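Local coordinates for Alpha/beta hydrolase family protein (Bacillus anthracis, PDB 3OOS) that probably hydrolyses a still unidentified substrate as an enzyme of the alpha/beta hydrolase fold, at residues Trp3-Ile8 with Tyr35-Asn40; Pro25-His30 with Tyr53-Lys58; Ala125-Tyr130 with Asp212-Leu217. All coordinates share one frame; numbering follows the deposited sequence.

Contact 1 of 3, residues Trp3-Ile8 with Tyr35-Asn40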
loop_
_atom_site.group_PDB
_atom_site.type_symbol
_atom_site.label_atom_id
_atom_site.label_comp_id
_atom_site.label_asym_id
_atom_site.label_seq_id
_atom_site.Cartn_x
_atom_site.Cartn_y
_atom_site.Cartn_z
ATOM N N TRP A 3 -5.438 17.477 -6.173
ATOM C CA TRP A 3 -4.858 16.416 -6.986
ATOM C C TRP A 3 -5.262 16.588 -8.448
ATOM O O TRP A 3 -6.447 16.723 -8.765
ATOM C CB TRP A 3 -5.296 15.042 -6.477
ATOM C CG TRP A 3 -4.681 14.654 -5.165
ATOM C CD1 TRP A 3 -5.165 14.931 -3.914
ATOM C CD2 TRP A 3 -3.476 13.902 -4.972
ATOM N NE1 TRP A 3 -4.327 14.406 -2.954
ATOM C CE2 TRP A 3 -3.285 13.768 -3.578
ATOM C CE3 TRP A 3 -2.533 13.335 -5.843
ATOM C CZ2 TRP A 3 -2.191 13.088 -3.033
ATOM C CZ3 TRP A 3 -1.442 12.658 -5.299
ATOM C CH2 TRP A 3 -1.285 12.539 -3.905
ATOM N N THR A 4 -4.269 16.589 -9.332
ATOM C CA THR A 4 -4.515 16.687 -10.768
ATOM C C THR A 4 -4.795 15.304 -11.343
ATOM O O THR A 4 -4.050 14.362 -11.078
ATOM C CB THR A 4 -3.295 17.280 -11.496
ATOM O OG1 THR A 4 -2.980 18.551 -10.928
ATOM C CG2 THR A 4 -3.574 17.460 -12.980
ATOM N N THR A 5 -5.865 15.194 -12.127
ATOM C CA THR A 5 -6.183 13.962 -12.849
ATOM C C THR A 5 -5.429 13.911 -14.173
ATOM O O THR A 5 -5.493 14.849 -14.974
ATOM C CB THR A 5 -7.695 13.853 -13.116
ATOM O OG1 THR A 5 -8.400 13.920 -11.869
ATOM C CG2 THR A 5 -8.040 12.535 -13.823
ATOM N N ASN A 6 -4.720 12.805 -14.392
ATOM C CA ASN A 6 -3.930 12.605 -15.602
ATOM C C ASN A 6 -4.228 11.260 -16.239
ATOM O O ASN A 6 -4.527 10.288 -15.541
ATOM C CB ASN A 6 -2.431 12.640 -15.282
ATOM C CG ASN A 6 -2.009 13.918 -14.597
ATOM O OD1 ASN A 6 -1.722 14.919 -15.251
ATOM N ND2 ASN A 6 -1.963 13.889 -13.272
ATOM N N ILE A 7 -4.167 11.221 -17.568
ATOM C CA ILE A 7 -4.169 9.968 -18.315
ATOM C C ILE A 7 -2.903 9.927 -19.160
ATOM O O ILE A 7 -2.626 10.861 -19.918
ATOM C CB ILE A 7 -5.400 9.833 -19.238
ATOM C CG1 ILE A 7 -6.697 9.946 -18.436
ATOM C CG2 ILE A 7 -5.372 8.495 -19.967
ATOM C CD1 ILE A 7 -7.018 8.727 -17.630
ATOM N N ILE A 8 -2.131 8.855 -19.016
ATOM C CA ILE A 8 -0.872 8.711 -19.753
ATOM C C ILE A 8 -0.902 7.447 -20.610
ATOM O O ILE A 8 -1.374 6.403 -20.157
ATOM C CB ILE A 8 0.348 8.716 -18.779
ATOM C CG1 ILE A 8 1.672 8.836 -19.547
ATOM C CG2 ILE A 8 0.332 7.487 -17.849
ATOM C CD1 ILE A 8 2.849 9.252 -18.673
ATOM N N TYR A 35 -8.220 4.777 -6.985
ATOM C CA TYR A 35 -8.242 6.128 -6.451
ATOM C C TYR A 35 -9.015 7.090 -7.349
ATOM O O TYR A 35 -9.277 6.801 -8.517
ATOM C CB TYR A 35 -6.807 6.642 -6.297
ATOM C CG TYR A 35 -5.900 5.753 -5.478
ATOM C CD1 TYR A 35 -5.997 5.721 -4.087
ATOM C CD2 TYR A 35 -4.933 4.957 -6.092
ATOM C CE1 TYR A 35 -5.161 4.913 -3.327
ATOM C CE2 TYR A 35 -4.089 4.144 -5.340
ATOM C CZ TYR A 35 -4.210 4.129 -3.959
ATOM O OH TYR A 35 -3.378 3.336 -3.203
ATOM N N ASN A 36 -9.380 8.234 -6.781
ATOM C CA ASN A 36 -9.941 9.344 -7.544
ATOM C C ASN A 36 -9.257 10.644 -7.117
ATOM O O ASN A 36 -8.317 10.608 -6.321
ATOM C CB ASN A 36 -11.467 9.405 -7.394
ATOM C CG ASN A 36 -11.914 9.586 -5.955
ATOM O OD1 ASN A 36 -11.379 10.418 -5.227
ATOM N ND2 ASN A 36 -12.919 8.814 -5.545
ATOM N N ASP A 37 -9.719 11.781 -7.632
ATOM C CA ASP A 37 -9.018 13.049 -7.399
ATOM C C ASP A 37 -9.137 13.629 -5.981
ATOM O O ASP A 37 -8.601 14.703 -5.705
ATOM C CB ASP A 37 -9.356 14.088 -8.482
ATOM C CG ASP A 37 -10.800 14.568 -8.432
ATOM O OD1 ASP A 37 -11.559 14.191 -7.513
ATOM O OD2 ASP A 37 -11.175 15.349 -9.330
ATOM N N ASN A 38 -9.818 12.916 -5.084
ATOM C CA ASN A 38 -9.743 13.232 -3.655
ATOM C C ASN A 38 -8.365 12.898 -3.096
ATOM O O ASN A 38 -8.000 13.352 -2.011
ATOM C CB ASN A 38 -10.807 12.473 -2.861
ATOM C CG ASN A 38 -12.207 12.986 -3.129
ATOM O OD1 ASN A 38 -13.077 12.238 -3.571
ATOM N ND2 ASN A 38 -12.429 14.266 -2.870
ATOM N N GLY A 39 -7.609 12.103 -3.848
ATOM C CA GLY A 39 -6.305 11.635 -3.402
ATOM C C GLY A 39 -6.450 10.534 -2.372
ATOM O O GLY A 39 -7.401 9.755 -2.409
ATOM N N ASN A 40 -5.506 10.482 -1.438
ATOM C CA ASN A 40 -5.423 9.376 -0.500
ATOM C C ASN A 40 -4.651 9.796 0.747
ATOM O O ASN A 40 -3.671 10.530 0.650
ATOM C CB ASN A 40 -4.747 8.184 -1.188
ATOM C CG ASN A 40 -4.467 7.049 -0.241
ATOM O OD1 ASN A 40 -3.343 6.894 0.234
ATOM N ND2 ASN A 40 -5.489 6.251 0.051
HETATM O O HOH W 1 -5.785 13.848 -0.487
HETATM O O HOH W 2 -7.871 17.043 -4.722
HETATM O O HOH W 3 -8.764 17.541 -7.243
HETATM O O HOH W 4 -9.086 16.426 -10.878
HETATM O O HOH W 5 -11.118 13.480 -12.135
#

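Contact 2 of 3, residues Pro25-His30 with Tyr53-Lys58. With SO4 (sulfate ion), chain B.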
loop_
_atom_site.group_PDB
_atom_site.type_symbol
_atom_site.label_atom_id
_atom_site.label_comp_id
_atom_site.label_asym_id
_atom_site.label_seq_id
_atom_site.Cartn_x
_atom_site.Cartn_y
_atom_site.Cartn_z
ATOM N N PRO A 25 10.373 13.093 -7.426
ATOM C CA PRO A 25 9.229 12.256 -7.778
ATOM C C PRO A 25 9.079 11.046 -6.863
ATOM O O PRO A 25 10.067 10.399 -6.503
ATOM C CB PRO A 25 9.532 11.825 -9.220
ATOM C CG PRO A 25 11.022 11.910 -9.338
ATOM C CD PRO A 25 11.427 13.058 -8.459
ATOM N N LEU A 26 7.836 10.770 -6.486
ATOM C CA LEU A 26 7.508 9.626 -5.652
ATOM C C LEU A 26 6.256 8.961 -6.206
ATOM O O LEU A 26 5.203 9.593 -6.306
ATOM C CB LEU A 26 7.276 10.061 -4.203
ATOM C CG LEU A 26 6.943 8.952 -3.202
ATOM C CD1 LEU A 26 8.190 8.142 -2.878
ATOM C CD2 LEU A 26 6.362 9.547 -1.933
ATOM N N CYS A 27 6.390 7.694 -6.574
ATOM C CA CYS A 27 5.258 6.885 -7.001
ATOM C C CYS A 27 4.586 6.259 -5.782
ATOM O O CYS A 27 5.257 5.701 -4.911
ATOM C CB CYS A 27 5.725 5.793 -7.971
ATOM S SG CYS A 27 4.423 4.708 -8.576
ATOM N N VAL A 28 3.264 6.379 -5.716
ATOM C CA VAL A 28 2.473 5.744 -4.663
ATOM C C VAL A 28 1.342 4.960 -5.307
ATOM O O VAL A 28 0.630 5.479 -6.164
ATOM C CB VAL A 28 1.861 6.774 -3.674
ATOM C CG1 VAL A 28 0.903 6.084 -2.687
ATOM C CG2 VAL A 28 2.956 7.528 -2.928
ATOM N N THR A 29 1.185 3.709 -4.897
ATOM C CA THR A 29 0.021 2.929 -5.302
ATOM C C THR A 29 -0.243 1.831 -4.280
ATOM O O THR A 29 0.463 1.729 -3.275
ATOM C CB THR A 29 0.146 2.386 -6.765
ATOM O OG1 THR A 29 -1.141 1.978 -7.244
ATOM C CG2 THR A 29 1.126 1.225 -6.860
ATOM N N HIS A 30 -1.276 1.038 -4.532
ATOM C CA HIS A 30 -1.630 -0.076 -3.676
ATOM C C HIS A 30 -1.890 -1.273 -4.576
ATOM O O HIS A 30 -2.132 -1.109 -5.767
ATOM C CB HIS A 30 -2.874 0.262 -2.858
ATOM C CG HIS A 30 -3.213 -0.769 -1.832
ATOM N ND1 HIS A 30 -4.153 -1.753 -2.050
ATOM C CD2 HIS A 30 -2.720 -0.985 -0.591
ATOM C CE1 HIS A 30 -4.231 -2.525 -0.980
ATOM N NE2 HIS A 30 -3.372 -2.078 -0.081
ATOM N N TYR A 53 2.989 10.835 -7.479
ATOM C CA TYR A 53 2.243 10.208 -8.564
ATOM C C TYR A 53 1.433 9.056 -7.986
ATOM O O TYR A 53 1.969 7.973 -7.727
ATOM C CB TYR A 53 3.206 9.708 -9.653
ATOM C CG TYR A 53 3.923 10.831 -10.367
ATOM C CD1 TYR A 53 5.060 11.430 -9.811
ATOM C CD2 TYR A 53 3.459 11.309 -11.589
ATOM C CE1 TYR A 53 5.714 12.473 -10.462
ATOM C CE2 TYR A 53 4.102 12.351 -12.244
ATOM C CZ TYR A 53 5.228 12.927 -11.678
ATOM O OH TYR A 53 5.867 13.960 -12.324
ATOM N N LEU A 54 0.148 9.316 -7.763
ATOM C CA LEU A 54 -0.775 8.334 -7.199
ATOM C C LEU A 54 -1.421 7.560 -8.344
ATOM O O LEU A 54 -2.297 8.080 -9.035
ATOM C CB LEU A 54 -1.831 9.038 -6.336
ATOM C CG LEU A 54 -2.895 8.188 -5.632
ATOM C CD1 LEU A 54 -2.268 7.258 -4.600
ATOM C CD2 LEU A 54 -3.937 9.095 -4.979
ATOM N N VAL A 55 -0.973 6.321 -8.539
ATOM C CA VAL A 55 -1.293 5.552 -9.744
ATOM C C VAL A 55 -2.477 4.594 -9.586
ATOM O O VAL A 55 -2.570 3.847 -8.608
ATOM C CB VAL A 55 -0.052 4.762 -10.240
ATOM C CG1 VAL A 55 -0.367 3.960 -11.509
ATOM C CG2 VAL A 55 1.116 5.707 -10.484
ATOM N N ASN A 56 -3.378 4.636 -10.565
ATOM C CA ASN A 56 -4.377 3.588 -10.753
ATOM C C ASN A 56 -3.800 2.484 -11.639
ATOM O O ASN A 56 -3.471 2.714 -12.807
ATOM C CB ASN A 56 -5.673 4.160 -11.357
ATOM C CG ASN A 56 -6.654 4.655 -10.298
ATOM O OD1 ASN A 56 -7.513 5.504 -10.572
ATOM N ND2 ASN A 56 -6.541 4.121 -9.093
ATOM N N LEU A 57 -3.657 1.289 -11.071
ATOM C CA LEU A 57 -3.073 0.161 -11.792
ATOM C C LEU A 57 -4.054 -0.414 -12.813
ATOM O O LEU A 57 -5.190 0.052 -12.922
ATOM C CB LEU A 57 -2.615 -0.923 -10.812
ATOM C CG LEU A 57 -1.515 -0.510 -9.830
ATOM C CD1 LEU A 57 -1.236 -1.638 -8.853
ATOM C CD2 LEU A 57 -0.247 -0.093 -10.568
ATOM N N LYS A 58 -3.599 -1.407 -13.577
ATOM C CA LYS A 58 -4.467 -2.138 -14.499
ATOM C C LYS A 58 -5.709 -2.602 -13.739
ATOM O O LYS A 58 -5.601 -3.150 -12.640
ATOM C CB LYS A 58 -3.710 -3.335 -15.086
ATOM C CG LYS A 58 -4.319 -3.975 -16.340
ATOM C CD LYS A 58 -4.067 -3.149 -17.618
ATOM C CE LYS A 58 -2.598 -3.087 -18.026
ATOM N NZ LYS A 58 -2.091 -4.380 -18.559
HETATM S S SO4 B . -4.580 -3.710 2.822
HETATM O O1 SO4 B . -5.448 -4.844 2.522
HETATM O O2 SO4 B . -4.288 -3.692 4.248
HETATM O O3 SO4 B . -3.352 -3.827 2.044
HETATM O O4 SO4 B . -5.268 -2.474 2.449
#

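Contact 3 of 3, residues Ala125-Tyr130 with Asp212-Leu217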
loop_
_atom_site.group_PDB
_atom_site.type_symbol
_atom_site.label_atom_id
_atom_site.label_comp_id
_atom_site.label_asym_id
_atom_site.label_seq_id
_atom_site.Cartn_x
_atom_site.Cartn_y
_atom_site.Cartn_z
ATOM N N ALA A 125 5.133 -7.132 5.073
ATOM C CA ALA A 125 5.855 -8.340 5.443
ATOM C C ALA A 125 6.677 -8.777 4.248
ATOM O O ALA A 125 6.318 -8.482 3.107
ATOM C CB ALA A 125 4.887 -9.437 5.859
ATOM N N ALA A 126 7.777 -9.474 4.515
ATOM C CA ALA A 126 8.677 -9.954 3.466
ATOM C C ALA A 126 8.262 -11.320 2.907
ATOM O O ALA A 126 8.867 -11.816 1.952
ATOM C CB ALA A 126 10.114 -10.000 3.989
ATOM N N SER A 127 7.243 -11.933 3.508
ATOM C CA SER A 127 6.703 -13.200 3.011
ATOM C C SER A 127 5.258 -13.391 3.453
ATOM O O SER A 127 4.723 -12.593 4.225
ATOM C CB SER A 127 7.546 -14.383 3.496
ATOM O OG SER A 127 7.190 -14.738 4.822
ATOM N N LYS A 128 4.644 -14.463 2.962
ATOM C CA LYS A 128 3.274 -14.829 3.317
ATOM C C LYS A 128 3.112 -15.256 4.783
ATOM O O LYS A 128 1.986 -15.454 5.248
ATOM C CB LYS A 128 2.783 -15.949 2.390
ATOM C CG LYS A 128 3.510 -17.278 2.545
ATOM C CD LYS A 128 2.867 -18.348 1.673
ATOM C CE LYS A 128 3.564 -19.689 1.831
ATOM N NZ LYS A 128 2.960 -20.718 0.935
ATOM N N GLU A 129 4.234 -15.375 5.500
ATOM C CA GLU A 129 4.199 -15.913 6.858
ATOM C C GLU A 129 3.472 -15.014 7.871
ATOM O O GLU A 129 3.121 -15.474 8.960
ATOM C CB GLU A 129 5.596 -16.335 7.330
ATOM C CG GLU A 129 6.153 -17.509 6.526
ATOM C CD GLU A 129 7.364 -18.163 7.164
ATOM O OE1 GLU A 129 7.899 -19.119 6.564
ATOM O OE2 GLU A 129 7.780 -17.730 8.257
ATOM N N TYR A 130 3.199 -13.761 7.503
ATOM C CA TYR A 130 2.418 -12.871 8.374
ATOM C C TYR A 130 1.047 -13.471 8.714
ATOM O O TYR A 130 0.574 -13.339 9.839
ATOM C CB TYR A 130 2.256 -11.468 7.767
ATOM C CG TYR A 130 1.377 -11.414 6.536
ATOM C CD1 TYR A 130 0.023 -11.077 6.628
ATOM C CD2 TYR A 130 1.901 -11.695 5.277
ATOM C CE1 TYR A 130 -0.787 -11.031 5.492
ATOM C CE2 TYR A 130 1.107 -11.656 4.141
ATOM C CZ TYR A 130 -0.233 -11.324 4.253
ATOM O OH TYR A 130 -1.006 -11.281 3.118
ATOM N N ASP A 212 7.321 -14.480 -1.210
ATOM C CA ASP A 212 8.481 -14.564 -0.324
ATOM C C ASP A 212 9.668 -13.891 -1.000
ATOM O O ASP A 212 10.152 -14.359 -2.032
ATOM C CB ASP A 212 8.809 -16.027 0.013
ATOM C CG ASP A 212 9.885 -16.167 1.085
ATOM O OD1 ASP A 212 10.360 -15.139 1.619
ATOM O OD2 ASP A 212 10.253 -17.321 1.400
ATOM N N VAL A 213 10.123 -12.785 -0.412
ATOM C CA VAL A 213 11.280 -12.043 -0.916
ATOM C C VAL A 213 12.394 -11.914 0.135
ATOM O O VAL A 213 13.319 -11.127 -0.035
ATOM C CB VAL A 213 10.883 -10.636 -1.454
ATOM C CG1 VAL A 213 9.939 -10.760 -2.650
ATOM C CG2 VAL A 213 10.261 -9.768 -0.347
ATOM N N ARG A 214 12.309 -12.701 1.206
ATOM C CA ARG A 214 13.240 -12.567 2.338
ATOM C C ARG A 214 14.714 -12.616 1.942
ATOM O O ARG A 214 15.501 -11.775 2.375
ATOM C CB ARG A 214 12.957 -13.620 3.410
ATOM C CG ARG A 214 11.707 -13.338 4.228
ATOM C CD ARG A 214 11.376 -14.508 5.141
ATOM N NE ARG A 214 10.952 -15.689 4.387
ATOM C CZ ARG A 214 10.617 -16.855 4.934
ATOM N NH1 ARG A 214 10.653 -17.014 6.252
ATOM N NH2 ARG A 214 10.240 -17.866 4.160
ATOM N N GLN A 215 15.083 -13.600 1.128
ATOM C CA GLN A 215 16.481 -13.756 0.736
ATOM C C GLN A 215 16.920 -12.645 -0.210
ATOM O O GLN A 215 18.032 -12.126 -0.100
ATOM C CB GLN A 215 16.738 -15.137 0.123
ATOM C CG GLN A 215 16.581 -16.301 1.105
ATOM C CD GLN A 215 17.538 -16.222 2.295
ATOM O OE1 GLN A 215 18.703 -15.840 2.154
ATOM N NE2 GLN A 215 17.043 -16.589 3.474
ATOM N N LYS A 216 16.030 -12.260 -1.119
ATOM C CA LYS A 216 16.342 -11.203 -2.072
ATOM C C LYS A 216 16.515 -9.840 -1.402
ATOM O O LYS A 216 17.246 -8.996 -1.916
ATOM C CB LYS A 216 15.301 -11.143 -3.194
ATOM C CG LYS A 216 15.491 -12.238 -4.247
ATOM C CD LYS A 216 14.585 -12.051 -5.472
ATOM C CE LYS A 216 13.110 -12.286 -5.156
ATOM N NZ LYS A 216 12.835 -13.673 -4.657
ATOM N N LEU A 217 15.874 -9.632 -0.250
ATOM C CA LEU A 217 15.990 -8.348 0.458
ATOM C C LEU A 217 17.421 -8.023 0.893
ATOM O O LEU A 217 17.787 -6.851 1.007
ATOM C CB LEU A 217 15.052 -8.280 1.666
ATOM C CG LEU A 217 13.550 -8.159 1.390
ATOM C CD1 LEU A 217 12.828 -7.898 2.698
ATOM C CD2 LEU A 217 13.230 -7.066 0.370
#

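Contact 1 of 3, residues Trp3-Ile8 with Tyr35-Asn40
Trp3 and Gly39 meet in a CH-pi contact between the indole and a backbone carbon. Gly39 CA lies over one face of the five-membered ring, 3.5 Å from its centroid and 14° off the normal; the nearest ring atom is Trp3 NE1, at 3.4 Å from Gly39 CA. With no side chain on Gly39, its CA can come this close. Trp3 CB lies 3.4 Å from Asp37 O.

Further along, the side chains of Thr5 and Asp37 cross obliquely, with Thr5 OG1 3.5 Å from Asp37 CB.

No direct hydrogen bond spans the segments; waters do that work. One accepts from Trp3 NE1, 2.9 Å away, and donates to Asn38 O. A second accepts from Trp3 N and donates to Asp37 O at 2.6 Å from that oxygen, and a third donates to both Trp3 O and Asp37 O. A fourth bridges Thr5 OG1 and Asp37 OD2. The Asp37 carbonyl is thus gripped by two waters.

The loop keeps its shape by internal bonds: Gly39 N donates to Asn36 O, 3.0 Å away, closing a type I beta turn, and Asn38 N donates to Asn36 OD1 over 2.9 Å, an Asx turn. Ser192 holds Gly39 O and Asn36 N from outside. Trp3 also packs on Val52 and Leu54 of strand 51-55. The contact sets the loop after strand 33-34 against the start of strand 4-10, an edge strand of the central alpha/beta hydrolase sheet.

Contact 2 of 3, residues Pro25-His30 with Tyr53-Lys58
Leu26 and Tyr53 are bonded across strands 25-28 and 51-55, parallel neighbours in the central sheet of the alpha/beta hydrolase fold, whose strand order 1-2-4-3-5-6-7-8 places strand 51-55 beside strand 25-28. The short strand axes run 4.8 Å apart, with 20° between their directions.

Three backbone hydrogen bonds alternate across the pair, as parallel strands require: Tyr53 N to Leu26 O at 2.8 Å, Val28 N to Tyr53 O at 2.9 Å, and Val55 N to Val28 O at 3.0 Å. A side-chain bond follows: Thr29 OG1, anti to its backbone N (chi1 -163°), donates to Val55 O at 2.7 Å, satisfying a buried carbonyl.

Apolar contacts divide between the two faces of the sheet. Cys27 SG meets Val55 CG2 at 3.9 Å on the face where Leu81 and Ile84 of helix 74-87 pack. On the other face the side chains of Val28 and Leu54 meet through CG1 and CD1, and Phe42 covers Val28. Leu57 lies across Thr29, and its CD1 comes within 3.3 Å of His30 O.

Beyond the strand, His30 leaves the pairing and reaches a bound sulfate, probably from the crystallisation liquor. The same ion is held also by Tyr32 OH and, at the probable nucleophile elbow, by Ser99 OG and Ala100 N, consistent with the ion marking the active-site pocket. His30 NE2 donates to sulfate O3 at 2.8 Å, with O3 at the ring edge, in its plane, and an angle of 152° at the hydrogen.

Contact 3 of 3, residues Ala125-Tyr130 with Asp212-Leu217
The guanidinium of Arg214 has Ser127 over one face, with Ser127 OG 3.9 Å above the plane and offset toward the rim. Asp212 lies at the guanidinium's edge, in its plane, and Glu129 approaches obliquely. The Glu129 and Arg214 side chains cross at about a right angle, their carboxylate and guanidinium planes 66° apart.

Asp212 is gripped side-on by two nitrogens: Arg214 NH2 reaches OD2 at 2.8 Å, and Arg214 NE reaches OD1 at 2.9 Å. The bend in the arginine chain (chi3 -68°) turns NE to this oxygen. Asp212 OD1 takes a second bond, from Arg214 N at 3.1 Å, an Asx turn; NE arrives on the syn side and N on the anti side, from opposite faces of the carboxylate plane. The two-nitrogen grip on Asp212 fixes how the guanidinium is turned toward Glu129. There it forms a long salt bridge, Glu129 OE1 to Arg214 NH1 at 3.5 Å, which is less certain because Glu129 has two conformers. Ser127 OG accepts from Glu129 N, an ST turn that shapes the start of the 3-10 segment.

One backbone bond ties the segments directly: Val213 N donates to Ala126 O at 2.8 Å, almost straight at 177°. Beside it, Ala126 CB packs against Leu217 CD1 at 3.7 Å, and Arg214 CG also touches Ala126 CB, at 3.7 Å.

The contact fastens the loop after strand 116-122 to the short, weakly bonded helix around 214-217. Helix 237-246 covers it, Ile243 against Ala126 and Glu242 and Leu246 against Arg214, while Leu217 also rests on Leu106 and Thr110 of helix 100-112.

Contact 2 is a buried strand pairing within the central sheet, carried by backbone bonds and buried apolar side chains; contacts 1 and 3 are partly buried and lie on opposite sides of the chain's centre, about 31 Å apart between centres. Contacts 1 and 2 reach the same sheet and touch, since the side chain of Tyr35 packs against His30 and Val55, while their segments alternate along the chain. Contact 3 touches neither and joins the loop after strand 116-122 to the short helix before strand 224-229. Chemistry follows place: waters bridge the exposed side of contact 1, whereas contact 3 uses a salt-bridge network together with one direct backbone bond.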